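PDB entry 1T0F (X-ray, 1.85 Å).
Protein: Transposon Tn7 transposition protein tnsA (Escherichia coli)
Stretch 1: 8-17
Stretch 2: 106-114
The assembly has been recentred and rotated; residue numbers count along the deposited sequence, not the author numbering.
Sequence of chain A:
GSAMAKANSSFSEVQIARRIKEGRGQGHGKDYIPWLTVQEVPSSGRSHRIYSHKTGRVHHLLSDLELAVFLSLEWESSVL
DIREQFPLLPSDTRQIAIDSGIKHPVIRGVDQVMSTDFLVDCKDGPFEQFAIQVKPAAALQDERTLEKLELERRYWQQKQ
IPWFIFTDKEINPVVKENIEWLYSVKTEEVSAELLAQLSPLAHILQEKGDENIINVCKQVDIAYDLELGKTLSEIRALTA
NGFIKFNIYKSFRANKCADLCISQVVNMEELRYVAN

Stretch 1 (8-17) NSSFSEVQIA
Stretch 2, residues 106-114: VIRGVDQVM

What backbone shapes meet here? Ser-9 (phi/psi -88/-10) bends the chain, and Ser-10 to Ser-12 then run extended (Phe-11 -117/154) into a helix starting at Glu-13, where Ser-12 OG (chi1 p) caps it, accepting from Gln-15 N at 3.2 Å. Residues 106-114 form a tight hairpin: strand 106-107, a type I' turn from Ile-107 to Val-110, then strand 110-111. Positive phi at Arg-108 (50/49) and Gly-109 (73/1) makes the turn, which suits glycine. Ile-107 N donates to Val-110 O at 3.0 Å and Val-110 N to Ile-107 O at 2.9 Å. In register, CA of Ser-10 lies 6.6 Å from CA of Ile-107, and CA of Ser-12 lies 6.5 Å from CA of Val-110.

Which polar bonds join them directly? Gln-112, with chi1 and chi2 both m and chi3 -71°, brings its amide to the backbone of Phe-11. Phe-11 N donates to Gln-112 OE1 and Gln-112 NE2 donates to Phe-11 O, both 3.0 Å and nearly straight, so one side-chain amide pairs with both the N-H and the C=O of Phe-11, much as a neighbouring strand would. Gln-112 NE2 also donates to Val-110 O at 2.9 Å, within its own stretch.

What is packed between them? The CA-to-CB bond of Val-110 (chi1 t) points toward the first stretch, Val-110 CG1 lying 4.0 Å from Ile-16 CD1 and 3.8 Å from Phe-11 O. Ile-16 (m, t) is buried, and Ile-16 CG2 lies 3.9 Å from Val-113 CG2; branched aliphatic chains suit this apolar seam. Ser-10 CB lies 3.6 Å from Ile-107 CG2. The contact buries 360 Å² in total.

How does water extend the contact? One water donates to Phe-11 O (2.9 Å) and Ile-107 O (3.1 Å). Two more link the Glu-13 carboxylate (chi1 and chi2 m) to the Asp-111 backbone: one donates to Glu-13 OE1 (2.8 Å) and Asp-111 O (2.7 Å), the other joins Glu-13 OE2 (2.8 Å) to Asp-111 N (2.9 Å).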

# COMPACT_ATOMS: atom_id res chain seq x y z
N ASN A 8 13.92 -6.90 -13.73
CA ASN A 8 12.48 -6.98 -14.09
C ASN A 8 11.63 -7.58 -12.96
O ASN A 8 12.16 -8.04 -11.94
CB ASN A 8 12.30 -7.80 -15.37
CG ASN A 8 13.03 -9.13 -15.31
OD1 ASN A 8 12.75 -9.97 -14.45
ND2 ASN A 8 13.97 -9.33 -16.23
N SER A 9 10.32 -7.59 -13.16
CA SER A 9 9.39 -8.11 -12.17
C SER A 9 9.12 -9.61 -12.31
O SER A 9 8.51 -10.22 -11.43
CB SER A 9 8.06 -7.35 -12.25
OG SER A 9 7.49 -7.45 -13.53
N SER A 10 9.58 -10.20 -13.41
CA SER A 10 9.38 -11.63 -13.63
C SER A 10 10.53 -12.43 -13.02
O SER A 10 11.68 -11.98 -13.03
CB SER A 10 9.27 -11.93 -15.12
OG SER A 10 10.49 -11.65 -15.79
N PHE A 11 10.22 -13.60 -12.49
CA PHE A 11 11.22 -14.46 -11.87
C PHE A 11 11.36 -15.78 -12.61
O PHE A 11 10.43 -16.25 -13.26
CB PHE A 11 10.84 -14.76 -10.41
CG PHE A 11 10.81 -13.55 -9.52
CD1 PHE A 11 9.91 -13.49 -8.46
CD2 PHE A 11 11.68 -12.48 -9.73
CE1 PHE A 11 9.88 -12.37 -7.62
CE2 PHE A 11 11.66 -11.36 -8.89
CZ PHE A 11 10.75 -11.31 -7.83
N SER A 12 12.54 -16.37 -12.48
CA SER A 12 12.84 -17.66 -13.10
C SER A 12 12.53 -18.72 -12.04
O SER A 12 12.26 -18.38 -10.89
CB SER A 12 14.32 -17.73 -13.48
OG SER A 12 15.13 -17.57 -12.34
N GLU A 13 12.57 -19.99 -12.43
CA GLU A 13 12.29 -21.06 -11.47
C GLU A 13 13.27 -21.03 -10.30
O GLU A 13 12.88 -21.25 -9.15
CB GLU A 13 12.34 -22.42 -12.17
CG GLU A 13 11.17 -22.65 -13.12
CD GLU A 13 9.89 -23.02 -12.39
OE1 GLU A 13 9.65 -22.50 -11.28
OE2 GLU A 13 9.11 -23.83 -12.94
N VAL A 14 14.54 -20.76 -10.58
CA VAL A 14 15.54 -20.72 -9.52
C VAL A 14 15.34 -19.49 -8.63
O VAL A 14 15.54 -19.56 -7.42
CB VAL A 14 16.99 -20.71 -10.08
CG1 VAL A 14 17.26 -22.02 -10.81
CG2 VAL A 14 17.19 -19.52 -11.00
N GLN A 15 14.96 -18.37 -9.24
CA GLN A 15 14.72 -17.14 -8.48
C GLN A 15 13.56 -17.35 -7.51
O GLN A 15 13.60 -16.88 -6.37
CB GLN A 15 14.38 -15.99 -9.42
CG GLN A 15 15.56 -15.41 -10.18
CD GLN A 15 15.16 -14.25 -11.07
OE1 GLN A 15 14.31 -14.39 -11.94
NE2 GLN A 15 15.76 -13.09 -10.85
N ILE A 16 12.53 -18.04 -7.98
CA ILE A 16 11.36 -18.32 -7.16
C ILE A 16 11.75 -19.22 -5.99
O ILE A 16 11.50 -18.89 -4.84
CB ILE A 16 10.26 -19.00 -8.00
CG1 ILE A 16 9.67 -17.99 -8.98
CG2 ILE A 16 9.18 -19.58 -7.10
CD1 ILE A 16 8.64 -18.57 -9.93
N ALA A 17 12.38 -20.36 -6.30
CA ALA A 17 12.80 -21.30 -5.27
C ALA A 17 13.70 -20.62 -4.25
O ALA A 17 13.59 -20.87 -3.05
CB ALA A 17 13.54 -22.48 -5.92
N VAL A 106 2.03 -16.57 -16.15
CA VAL A 106 3.27 -17.21 -16.55
C VAL A 106 4.11 -16.29 -17.43
O VAL A 106 3.57 -15.51 -18.22
CB VAL A 106 2.96 -18.53 -17.33
CG1 VAL A 106 2.05 -18.24 -18.51
CG2 VAL A 106 4.26 -19.18 -17.82
N ILE A 107 5.43 -16.36 -17.26
CA ILE A 107 6.36 -15.57 -18.05
C ILE A 107 7.44 -16.52 -18.56
O ILE A 107 8.10 -17.20 -17.78
CB ILE A 107 7.04 -14.48 -17.20
CG1 ILE A 107 5.99 -13.49 -16.68
CG2 ILE A 107 8.09 -13.75 -18.03
CD1 ILE A 107 5.34 -12.67 -17.76
N ARG A 108 7.61 -16.55 -19.88
CA ARG A 108 8.61 -17.42 -20.51
C ARG A 108 8.51 -18.85 -20.01
O ARG A 108 9.51 -19.45 -19.62
CB ARG A 108 10.02 -16.89 -20.28
CG ARG A 108 10.21 -15.45 -20.71
CD ARG A 108 11.66 -15.15 -21.01
NE ARG A 108 12.05 -15.69 -22.31
CZ ARG A 108 13.13 -16.43 -22.53
NH1 ARG A 108 13.95 -16.73 -21.52
NH2 ARG A 108 13.40 -16.87 -23.75
N GLY A 109 7.29 -19.39 -20.01
CA GLY A 109 7.07 -20.75 -19.57
C GLY A 109 7.16 -21.02 -18.08
O GLY A 109 7.00 -22.16 -17.64
N VAL A 110 7.43 -19.99 -17.28
CA VAL A 110 7.55 -20.17 -15.84
C VAL A 110 6.32 -19.60 -15.12
O VAL A 110 6.05 -18.41 -15.19
CB VAL A 110 8.81 -19.47 -15.31
CG1 VAL A 110 8.93 -19.66 -13.80
CG2 VAL A 110 10.04 -20.03 -16.00
N ASP A 111 5.58 -20.47 -14.44
CA ASP A 111 4.41 -20.01 -13.70
C ASP A 111 4.92 -19.04 -12.65
O ASP A 111 5.89 -19.32 -11.95
CB ASP A 111 3.68 -21.18 -13.04
CG ASP A 111 2.79 -21.95 -14.02
OD1 ASP A 111 2.72 -21.56 -15.21
OD2 ASP A 111 2.16 -22.93 -13.59
N GLN A 112 4.26 -17.89 -12.55
CA GLN A 112 4.67 -16.86 -11.61
C GLN A 112 3.91 -16.94 -10.29
O GLN A 112 2.77 -17.41 -10.25
CB GLN A 112 4.48 -15.47 -12.23
CG GLN A 112 5.32 -15.22 -13.48
CD GLN A 112 6.81 -15.28 -13.21
OE1 GLN A 112 7.38 -14.40 -12.56
NE2 GLN A 112 7.46 -16.34 -13.69
N VAL A 113 4.55 -16.49 -9.23
CA VAL A 113 3.91 -16.49 -7.92
C VAL A 113 3.07 -15.21 -7.87
O VAL A 113 3.59 -14.12 -8.08
CB VAL A 113 4.95 -16.43 -6.78
CG1 VAL A 113 4.23 -16.27 -5.44
CG2 VAL A 113 5.78 -17.72 -6.79
N MET A 114 1.78 -15.37 -7.61
CA MET A 114 0.89 -14.21 -7.53
C MET A 114 1.04 -13.58 -6.15
O MET A 114 1.44 -14.25 -5.19
CB MET A 114 -0.56 -14.66 -7.74
CG MET A 114 -0.82 -15.23 -9.12
SD MET A 114 -2.53 -15.67 -9.38
CE MET A 114 -3.26 -14.01 -9.59
O HOH W 1 6.03 -11.98 -12.66
O HOH W 2 10.50 -16.14 -16.15
O HOH W 3 7.00 -21.66 -11.03
O HOH W 4 6.53 -23.11 -13.86